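Local coordinates for protein putative sulfatase yidJ (Bacteroides fragilis, PDB 2QZU) that probably hydrolyses sulfate esters as a metal-dependent arylsulfatase of the alkaline phosphatase clan, at residues G200-A205 against L237-Y242; Y421-H426 against R463-W468. All coordinates share one frame; numbering follows the deposited sequence.

Interaction 1 of 2, residues G200-A205 against L237-Y242; sequences GPEYEA and LVPDRY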
ATOM      1  N   GLY A 200      13.161   4.092  -9.141  1.00  5.14           N
ATOM      2  CA  GLY A 200      14.402   4.339  -8.424  1.00  5.93           C
ATOM      3  C   GLY A 200      15.675   3.790  -9.044  1.00  7.44           C
ATOM      4  O   GLY A 200      16.576   4.564  -9.378  1.00  9.56           O
ATOM      5  N   PRO A 201      15.788   2.461  -9.204  1.00  6.81           N
ATOM      6  CA  PRO A 201      16.974   1.822  -9.786  1.00  7.99           C
ATOM      7  C   PRO A 201      17.347   2.370 -11.156  1.00 10.97           C
ATOM      8  O   PRO A 201      18.522   2.412 -11.508  1.00  8.28           O
ATOM      9  CB  PRO A 201      16.580   0.349  -9.841  1.00  5.56           C
ATOM     10  CG  PRO A 201      15.693   0.209  -8.636  1.00  7.05           C
ATOM     11  CD  PRO A 201      14.821   1.443  -8.755  1.00  6.88           C
ATOM     12  N   GLU A 202      16.335   2.766 -11.925  1.00 10.01           N
ATOM     13  CA  GLU A 202      16.544   3.321 -13.258  1.00  9.76           C
ATOM     14  C   GLU A 202      17.243   4.667 -13.182  1.00  8.72           C
ATOM     15  O   GLU A 202      18.220   4.911 -13.892  1.00  7.89           O
ATOM     16  CB  GLU A 202      15.207   3.503 -13.978  1.00 10.92           C
ATOM     17  CG  GLU A 202      14.781   2.341 -14.836  1.00 23.88           C
ATOM     18  CD  GLU A 202      13.506   2.639 -15.603  1.00 35.33           C
ATOM     19  OE1 GLU A 202      13.439   3.713 -16.242  1.00 32.17           O
ATOM     20  OE2 GLU A 202      12.578   1.804 -15.570  1.00 28.61           O
ATOM     21  N   TYR A 203      16.727   5.539 -12.320  1.00  5.09           N
ATOM     22  CA  TYR A 203      17.291   6.871 -12.140  1.00  7.03           C
ATOM     23  C   TYR A 203      18.689   6.769 -11.543  1.00  7.24           C
ATOM     24  O   TYR A 203      19.632   7.410 -12.011  1.00  7.78           O
ATOM     25  CB  TYR A 203      16.401   7.699 -11.211  1.00  4.99           C
ATOM     26  CG  TYR A 203      16.954   9.077 -10.899  1.00  8.07           C
ATOM     27  CD1 TYR A 203      16.991  10.079 -11.871  1.00  9.54           C
ATOM     28  CD2 TYR A 203      17.443   9.374  -9.628  1.00  7.37           C
ATOM     29  CE1 TYR A 203      17.504  11.344 -11.578  1.00 10.39           C
ATOM     30  CE2 TYR A 203      17.953  10.625  -9.328  1.00  6.35           C
ATOM     31  CZ  TYR A 203      17.982  11.605 -10.299  1.00  8.70           C
ATOM     32  OH  TYR A 203      18.501  12.835  -9.984  1.00 14.12           O
ATOM     33  N   GLU A 204      18.815   5.953 -10.505  1.00  5.18           N
ATOM     34  CA  GLU A 204      20.095   5.771  -9.847  1.00  3.87           C
ATOM     35  C   GLU A 204      21.159   5.254 -10.805  1.00  6.82           C
ATOM     36  O   GLU A 204      22.290   5.735 -10.793  1.00  5.79           O
ATOM     37  CB  GLU A 204      19.918   4.841  -8.645  1.00  6.80           C
ATOM     38  CG  GLU A 204      19.194   5.539  -7.502  1.00  4.48           C
ATOM     39  CD  GLU A 204      18.411   4.596  -6.610  1.00 13.28           C
ATOM     40  OE1 GLU A 204      18.554   3.364  -6.763  1.00 16.46           O
ATOM     41  OE2 GLU A 204      17.652   5.097  -5.750  1.00 15.74           O
ATOM     42  N   ALA A 205      20.803   4.285 -11.640  1.00  4.11           N
ATOM     43  CA  ALA A 205      21.752   3.749 -12.605  1.00  7.18           C
ATOM     44  C   ALA A 205      22.134   4.837 -13.613  1.00 10.45           C
ATOM     45  O   ALA A 205      23.282   4.913 -14.049  1.00  9.33           O
ATOM     46  CB  ALA A 205      21.156   2.536 -13.324  1.00  8.00           C
ATOM     47  N   LEU A 237       5.656  -2.028  -6.576  1.00  4.87           N
ATOM     48  CA  LEU A 237       6.102  -0.791  -7.201  1.00  4.89           C
ATOM     49  C   LEU A 237       7.332  -1.024  -8.080  1.00  6.60           C
ATOM     50  O   LEU A 237       8.451  -0.592  -7.767  1.00  6.24           O
ATOM     51  CB  LEU A 237       6.382   0.245  -6.114  1.00  2.28           C
ATOM     52  CG  LEU A 237       5.207   0.508  -5.165  1.00  5.17           C
ATOM     53  CD1 LEU A 237       5.658   1.434  -4.057  1.00  8.37           C
ATOM     54  CD2 LEU A 237       4.030   1.113  -5.930  1.00  7.87           C
ATOM     55  N   VAL A 238       7.097  -1.726  -9.183  1.00  6.31           N
ATOM     56  CA  VAL A 238       8.120  -2.071 -10.156  1.00  6.13           C
ATOM     57  C   VAL A 238       7.463  -2.004 -11.534  1.00  5.53           C
ATOM     58  O   VAL A 238       6.282  -2.335 -11.681  1.00  8.48           O
ATOM     59  CB  VAL A 238       8.670  -3.499  -9.882  1.00  3.82           C
ATOM     60  CG1 VAL A 238       7.524  -4.506  -9.815  1.00 10.39           C
ATOM     61  CG2 VAL A 238       9.683  -3.889 -10.948  1.00 11.90           C
ATOM     62  N   PRO A 239       8.201  -1.546 -12.560  1.00  4.84           N
ATOM     63  CA  PRO A 239       7.618  -1.458 -13.904  1.00  4.11           C
ATOM     64  C   PRO A 239       6.979  -2.754 -14.391  1.00  8.33           C
ATOM     65  O   PRO A 239       7.477  -3.852 -14.131  1.00  8.87           O
ATOM     66  CB  PRO A 239       8.801  -1.026 -14.760  1.00  8.84           C
ATOM     67  CG  PRO A 239       9.554  -0.123 -13.816  1.00  8.72           C
ATOM     68  CD  PRO A 239       9.547  -0.945 -12.539  1.00  5.84           C
ATOM     69  N   ASP A 240       5.876  -2.601 -15.116  1.00  8.45           N
ATOM     70  CA  ASP A 240       5.119  -3.727 -15.646  1.00 11.45           C
ATOM     71  C   ASP A 240       5.917  -4.716 -16.478  1.00  9.85           C
ATOM     72  O   ASP A 240       5.639  -5.916 -16.438  1.00 10.31           O
ATOM     73  CB  ASP A 240       3.937  -3.216 -16.472  1.00 11.69           C
ATOM     74  CG  ASP A 240       2.972  -2.394 -15.648  1.00 27.59           C
ATOM     75  OD1 ASP A 240       2.632  -2.834 -14.532  1.00 19.17           O
ATOM     76  OD2 ASP A 240       2.549  -1.313 -16.117  1.00 40.69           O
ATOM     77  N   ARG A 241       6.900  -4.233 -17.231  1.00 12.43           N
ATOM     78  CA  ARG A 241       7.685  -5.138 -18.064  1.00 13.94           C
ATOM     79  C   ARG A 241       8.419  -6.198 -17.245  1.00 13.17           C
ATOM     80  O   ARG A 241       8.637  -7.313 -17.718  1.00 13.60           O
ATOM     81  CB  ARG A 241       8.664  -4.356 -18.952  1.00 17.42           C
ATOM     82  CG  ARG A 241       9.645  -3.443 -18.231  1.00 15.05           C
ATOM     83  CD  ARG A 241      10.512  -2.715 -19.254  1.00 25.81           C
ATOM     84  NE  ARG A 241      11.563  -1.895 -18.653  1.00 22.51           N
ATOM     85  CZ  ARG A 241      11.360  -0.728 -18.049  1.00 28.74           C
ATOM     86  NH1 ARG A 241      10.136  -0.226 -17.957  1.00 25.85           N
ATOM     87  NH2 ARG A 241      12.386  -0.052 -17.549  1.00 30.72           N
ATOM     88  N   TYR A 242       8.794  -5.865 -16.015  1.00  9.31           N
ATOM     89  CA  TYR A 242       9.473  -6.841 -15.172  1.00  9.70           C
ATOM     90  C   TYR A 242       8.469  -7.826 -14.574  1.00  7.59           C
ATOM     91  O   TYR A 242       8.793  -8.991 -14.339  1.00 11.52           O
ATOM     92  CB  TYR A 242      10.268  -6.123 -14.079  1.00  9.27           C
ATOM     93  CG  TYR A 242      11.321  -5.211 -14.659  1.00 10.84           C
ATOM     94  CD1 TYR A 242      12.347  -5.723 -15.458  1.00 12.55           C
ATOM     95  CD2 TYR A 242      11.272  -3.838 -14.453  1.00  8.66           C
ATOM     96  CE1 TYR A 242      13.291  -4.888 -16.036  1.00 11.45           C
ATOM     97  CE2 TYR A 242      12.212  -2.992 -15.026  1.00 14.53           C
ATOM     98  CZ  TYR A 242      13.218  -3.527 -15.816  1.00 13.39           C
ATOM     99  OH  TYR A 242      14.151  -2.695 -16.377  1.00 12.27           O
TER

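Interaction 2 of 2, residues Y421-H426 against R463-W468; sequences YTYAVH and RQLKTW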
ATOM      1  N   TYR A 421      26.295 -25.020  11.990  1.00  8.05           N
ATOM      2  CA  TYR A 421      25.318 -24.643  13.009  1.00  7.86           C
ATOM      3  C   TYR A 421      25.004 -23.155  13.136  1.00  6.32           C
ATOM      4  O   TYR A 421      25.833 -22.300  12.838  1.00  7.33           O
ATOM      5  CB  TYR A 421      25.808 -25.101  14.389  1.00  6.04           C
ATOM      6  CG  TYR A 421      26.016 -26.590  14.554  1.00 12.15           C
ATOM      7  CD1 TYR A 421      24.936 -27.443  14.776  1.00  9.84           C
ATOM      8  CD2 TYR A 421      27.296 -27.144  14.494  1.00 11.77           C
ATOM      9  CE1 TYR A 421      25.126 -28.816  14.939  1.00  9.23           C
ATOM     10  CE2 TYR A 421      27.496 -28.514  14.656  1.00 16.27           C
ATOM     11  CZ  TYR A 421      26.406 -29.341  14.876  1.00 16.80           C
ATOM     12  OH  TYR A 421      26.598 -30.696  15.033  1.00 15.06           O
ATOM     13  N   THR A 422      23.789 -22.863  13.587  1.00  5.31           N
ATOM     14  CA  THR A 422      23.387 -21.492  13.875  1.00  7.34           C
ATOM     15  C   THR A 422      22.965 -21.579  15.338  1.00  7.39           C
ATOM     16  O   THR A 422      22.033 -22.309  15.682  1.00  7.90           O
ATOM     17  CB  THR A 422      22.202 -21.016  13.013  1.00  9.55           C
ATOM     18  OG1 THR A 422      22.619 -20.919  11.646  1.00 10.77           O
ATOM     19  CG2 THR A 422      21.727 -19.638  13.478  1.00 10.34           C
ATOM     20  N   TYR A 423      23.684 -20.861  16.196  1.00  8.84           N
ATOM     21  CA  TYR A 423      23.421 -20.860  17.633  1.00  8.22           C
ATOM     22  C   TYR A 423      23.080 -19.454  18.092  1.00  6.93           C
ATOM     23  O   TYR A 423      23.692 -18.485  17.649  1.00  9.09           O
ATOM     24  CB  TYR A 423      24.666 -21.350  18.382  1.00 13.89           C
ATOM     25  CG  TYR A 423      24.562 -21.305  19.892  1.00 10.59           C
ATOM     26  CD1 TYR A 423      23.816 -22.254  20.588  1.00 10.86           C
ATOM     27  CD2 TYR A 423      25.214 -20.312  20.624  1.00  7.99           C
ATOM     28  CE1 TYR A 423      23.722 -22.217  21.977  1.00 13.02           C
ATOM     29  CE2 TYR A 423      25.127 -20.267  22.015  1.00 12.59           C
ATOM     30  CZ  TYR A 423      24.379 -21.224  22.682  1.00 17.12           C
ATOM     31  OH  TYR A 423      24.284 -21.185  24.051  1.00 24.19           O
ATOM     32  N   ALA A 424      22.094 -19.339  18.973  1.00  8.63           N
ATOM     33  CA  ALA A 424      21.718 -18.034  19.488  1.00 10.07           C
ATOM     34  C   ALA A 424      21.137 -18.141  20.886  1.00  9.21           C
ATOM     35  O   ALA A 424      20.500 -19.137  21.233  1.00  9.93           O
ATOM     36  CB  ALA A 424      20.712 -17.378  18.562  1.00  8.80           C
ATOM     37  N   VAL A 425      21.383 -17.117  21.693  1.00 10.29           N
ATOM     38  CA  VAL A 425      20.840 -17.070  23.041  1.00  9.17           C
ATOM     39  C   VAL A 425      20.098 -15.753  23.175  1.00  5.37           C
ATOM     40  O   VAL A 425      20.477 -14.746  22.565  1.00  7.85           O
ATOM     41  CB  VAL A 425      21.940 -17.143  24.138  1.00 12.06           C
ATOM     42  CG1 VAL A 425      22.724 -18.442  24.006  1.00 16.83           C
ATOM     43  CG2 VAL A 425      22.867 -15.938  24.054  1.00 10.39           C
ATOM     44  N   HIS A 426      19.021 -15.764  23.944  1.00  7.84           N
ATOM     45  CA  HIS A 426      18.259 -14.550  24.158  1.00  9.94           C
ATOM     46  C   HIS A 426      18.342 -14.177  25.623  1.00 11.01           C
ATOM     47  O   HIS A 426      18.412 -15.045  26.493  1.00  9.87           O
ATOM     48  CB  HIS A 426      16.794 -14.737  23.756  1.00 11.98           C
ATOM     49  CG  HIS A 426      15.966 -13.503  23.937  1.00 12.89           C
ATOM     50  ND1 HIS A 426      15.338 -13.191  25.125  1.00 14.04           N
ATOM     51  CD2 HIS A 426      15.709 -12.473  23.096  1.00 10.08           C
ATOM     52  CE1 HIS A 426      14.732 -12.024  25.008  1.00 16.08           C
ATOM     53  NE2 HIS A 426      14.942 -11.567  23.787  1.00 17.25           N
ATOM     54  N   ARG A 463      30.727 -20.918  25.520  1.00 13.14           N
ATOM     55  CA  ARG A 463      32.009 -20.306  25.846  1.00 16.14           C
ATOM     56  C   ARG A 463      32.547 -19.561  24.630  1.00 12.28           C
ATOM     57  O   ARG A 463      33.150 -18.499  24.762  1.00 10.52           O
ATOM     58  CB  ARG A 463      33.030 -21.350  26.316  1.00 20.65           C
ATOM     59  CG  ARG A 463      33.395 -22.417  25.303  1.00 30.09           C
ATOM     60  CD  ARG A 463      34.650 -23.157  25.758  1.00 55.96           C
ATOM     61  NE  ARG A 463      34.950 -24.329  24.939  1.00 59.10           N
ATOM     62  CZ  ARG A 463      34.242 -25.454  24.959  1.00 65.39           C
ATOM     63  NH1 ARG A 463      33.189 -25.561  25.756  1.00 67.18           N
ATOM     64  NH2 ARG A 463      34.590 -26.473  24.184  1.00 67.33           N
ATOM     65  N   GLN A 464      32.307 -20.115  23.446  1.00 12.33           N
ATOM     66  CA  GLN A 464      32.771 -19.492  22.212  1.00  9.37           C
ATOM     67  C   GLN A 464      32.090 -18.131  22.024  1.00 11.46           C
ATOM     68  O   GLN A 464      32.731 -17.162  21.623  1.00 10.82           O
ATOM     69  CB  GLN A 464      32.484 -20.410  21.018  1.00  8.37           C
ATOM     70  CG  GLN A 464      33.052 -19.912  19.692  1.00 20.20           C
ATOM     71  CD  GLN A 464      32.793 -20.865  18.533  1.00 17.19           C
ATOM     72  OE1 GLN A 464      33.077 -20.544  17.378  1.00 27.19           O
ATOM     73  NE2 GLN A 464      32.258 -22.046  18.837  1.00 24.49           N
ATOM     74  N   LEU A 465      30.798 -18.059  22.338  1.00 10.69           N
ATOM     75  CA  LEU A 465      30.042 -16.811  22.200  1.00 10.45           C
ATOM     76  C   LEU A 465      30.548 -15.797  23.223  1.00  9.56           C
ATOM     77  O   LEU A 465      30.766 -14.628  22.904  1.00 12.53           O
ATOM     78  CB  LEU A 465      28.548 -17.058  22.445  1.00 14.26           C
ATOM     79  CG  LEU A 465      27.502 -16.260  21.654  1.00 15.10           C
ATOM     80  CD1 LEU A 465      26.241 -16.152  22.489  1.00  9.09           C
ATOM     81  CD2 LEU A 465      28.007 -14.880  21.286  1.00 12.69           C
ATOM     82  N   LYS A 466      30.727 -16.254  24.460  1.00 10.69           N
ATOM     83  CA  LYS A 466      31.204 -15.379  25.524  1.00  9.48           C
ATOM     84  C   LYS A 466      32.552 -14.771  25.149  1.00  8.00           C
ATOM     85  O   LYS A 466      32.775 -13.572  25.327  1.00 13.49           O
ATOM     86  CB  LYS A 466      31.320 -16.159  26.836  1.00 11.00           C
ATOM     87  CG  LYS A 466      31.568 -15.282  28.056  1.00 10.96           C
ATOM     88  CD  LYS A 466      31.608 -16.122  29.325  1.00 18.02           C
ATOM     89  CE  LYS A 466      31.967 -15.288  30.544  1.00 18.03           C
ATOM     90  NZ  LYS A 466      30.930 -14.276  30.886  1.00 26.11           N
ATOM     91  N   THR A 467      33.450 -15.601  24.625  1.00 12.75           N
ATOM     92  CA  THR A 467      34.773 -15.134  24.220  1.00 16.48           C
ATOM     93  C   THR A 467      34.639 -14.074  23.126  1.00 15.71           C
ATOM     94  O   THR A 467      35.354 -13.069  23.136  1.00 16.02           O
ATOM     95  CB  THR A 467      35.638 -16.300  23.698  1.00 18.02           C
ATOM     96  OG1 THR A 467      35.804 -17.273  24.738  1.00 18.46           O
ATOM     97  CG2 THR A 467      37.006 -15.797  23.260  1.00 18.04           C
ATOM     98  N   TRP A 468      33.717 -14.304  22.194  1.00 13.20           N
ATOM     99  CA  TRP A 468      33.471 -13.367  21.101  1.00 11.76           C
ATOM    100  C   TRP A 468      32.953 -12.033  21.627  1.00 10.99           C
ATOM    101  O   TRP A 468      33.417 -10.968  21.219  1.00 12.06           O
ATOM    102  CB  TRP A 468      32.455 -13.950  20.105  1.00 11.18           C
ATOM    103  CG  TRP A 468      31.976 -12.937  19.099  1.00  6.43           C
ATOM    104  CD1 TRP A 468      30.823 -12.208  19.149  1.00  9.68           C
ATOM    105  CD2 TRP A 468      32.690 -12.479  17.946  1.00  6.98           C
ATOM    106  NE1 TRP A 468      30.776 -11.319  18.101  1.00  5.39           N
ATOM    107  CE2 TRP A 468      31.909 -11.464  17.347  1.00  7.64           C
ATOM    108  CE3 TRP A 468      33.915 -12.826  17.363  1.00 15.80           C
ATOM    109  CZ2 TRP A 468      32.315 -10.793  16.189  1.00 14.66           C
ATOM    110  CZ3 TRP A 468      34.320 -12.154  16.210  1.00 15.92           C
ATOM    111  CH2 TRP A 468      33.520 -11.151  15.638  1.00 13.92           C
TER

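Interaction 1 of 2, residues G200-A205 against L237-Y242
E202 and R241 join in a salt bridge at the surface of the sulfatase fold, between the first turn of helix 200-213 and the start of the short helix 240-244. That first turn is held by backbone bonds from E204 N to G200 O and from A205 N to P201 O. P201 packs on P230 and, with E202 and A205, on N289 of the long helix 267-299. From E202 the side chain crosses to the other segment, extended beyond CG, and its OE2 receives NH2 of R241 at 2.7 Å. The bond is bent, with an N-H...O angle of 144°, and the nitrogen meets the oxygen from above the carboxylate plane, the two flat groups standing 57° apart. One nitrogen and one oxygen carry the bridge, not the two parallel N-H...O bonds of a bidentate, coplanar pair. The other oxygen, OE1, is hydrogen-bonded to Q198 NE2, a second hold that probably limits rotation of the carboxylate. On the partner side P239, the N-cap residue of helix 240-244, sets its CG 4.0 Å from E202 OE2. R241 is extended from CG to NE and runs over its neighbour Y242: its CG sits 4.0 Å above the centre of the ring, and Y242 CE2 lies 3.6 Å above the guanidinium plane, offset toward its rim.

Interaction 2 of 2, residues Y421-H426 against R463-W468
L465 reaches from helix 455-471 to V425 and Y423 on strand 421-428, packing the helix on one face of the C-terminal four-stranded antiparallel sheet. The helical segment opens at R463, two residues before the leucine that makes the apolar contact with the strand. The CD1 of L465 meets V425 CG2 tip to tip at 3.7 Å, the closest approach of the two segments. The same methyl lies 4.3 Å from Y423 CE2, approaching the ring obliquely. L465 also touches R414 and L416 of strand 412-417, so it spans two adjacent strands of the sheet. Further along, K466 NZ bonds to the carbonyl oxygens of I480 and A477 near the C-terminus, and W468 NE1 to Y402 OH on the edge strand 399-404. Between them T467 turns back on its own helix: OG1 donates to R463 O at 2.9 Å, tilted 35° from the carbonyl plane, while T467 N comes to that oxygen from the opposite face. Two donors of one residue thus grip a single carbonyl oxygen one turn earlier. In the strand, Y423 and V425 point toward the helix while A424, between them, points away, the alternation of an extended chain. With CG anti to the backbone N, chi1 176°, the ring of Y423 is carried out from the strand toward the helix, where it also meets the ring of F461, one turn before L465. Three buried side chains take part, and methyl and ring carbons alone make the touching points; the contact probably owes its stability to dispersion and the exclusion of water, with little directional preference of its own.

The two contacts lie on opposite sides of the chain's centre, about 41 Å between centres, and share no helix or strand. Interaction 1 is a surface contact in the sulfatase domain, joining the beginnings of two helices, both with contacts to helix 267-299; interaction 2 is buried and sets a later helix on the C-terminal sheet. Their chemistry follows: an ionic pair at the solvent-accessible surface links 200-205 to 237-242, whereas apolar carbons meet between helix and sheet in 421-426/463-468. The segment 237-242 also reaches the dimer interface, where D240 forms a salt bridge with K373 of the second subunit, while interaction 2 is untouched by the other chain.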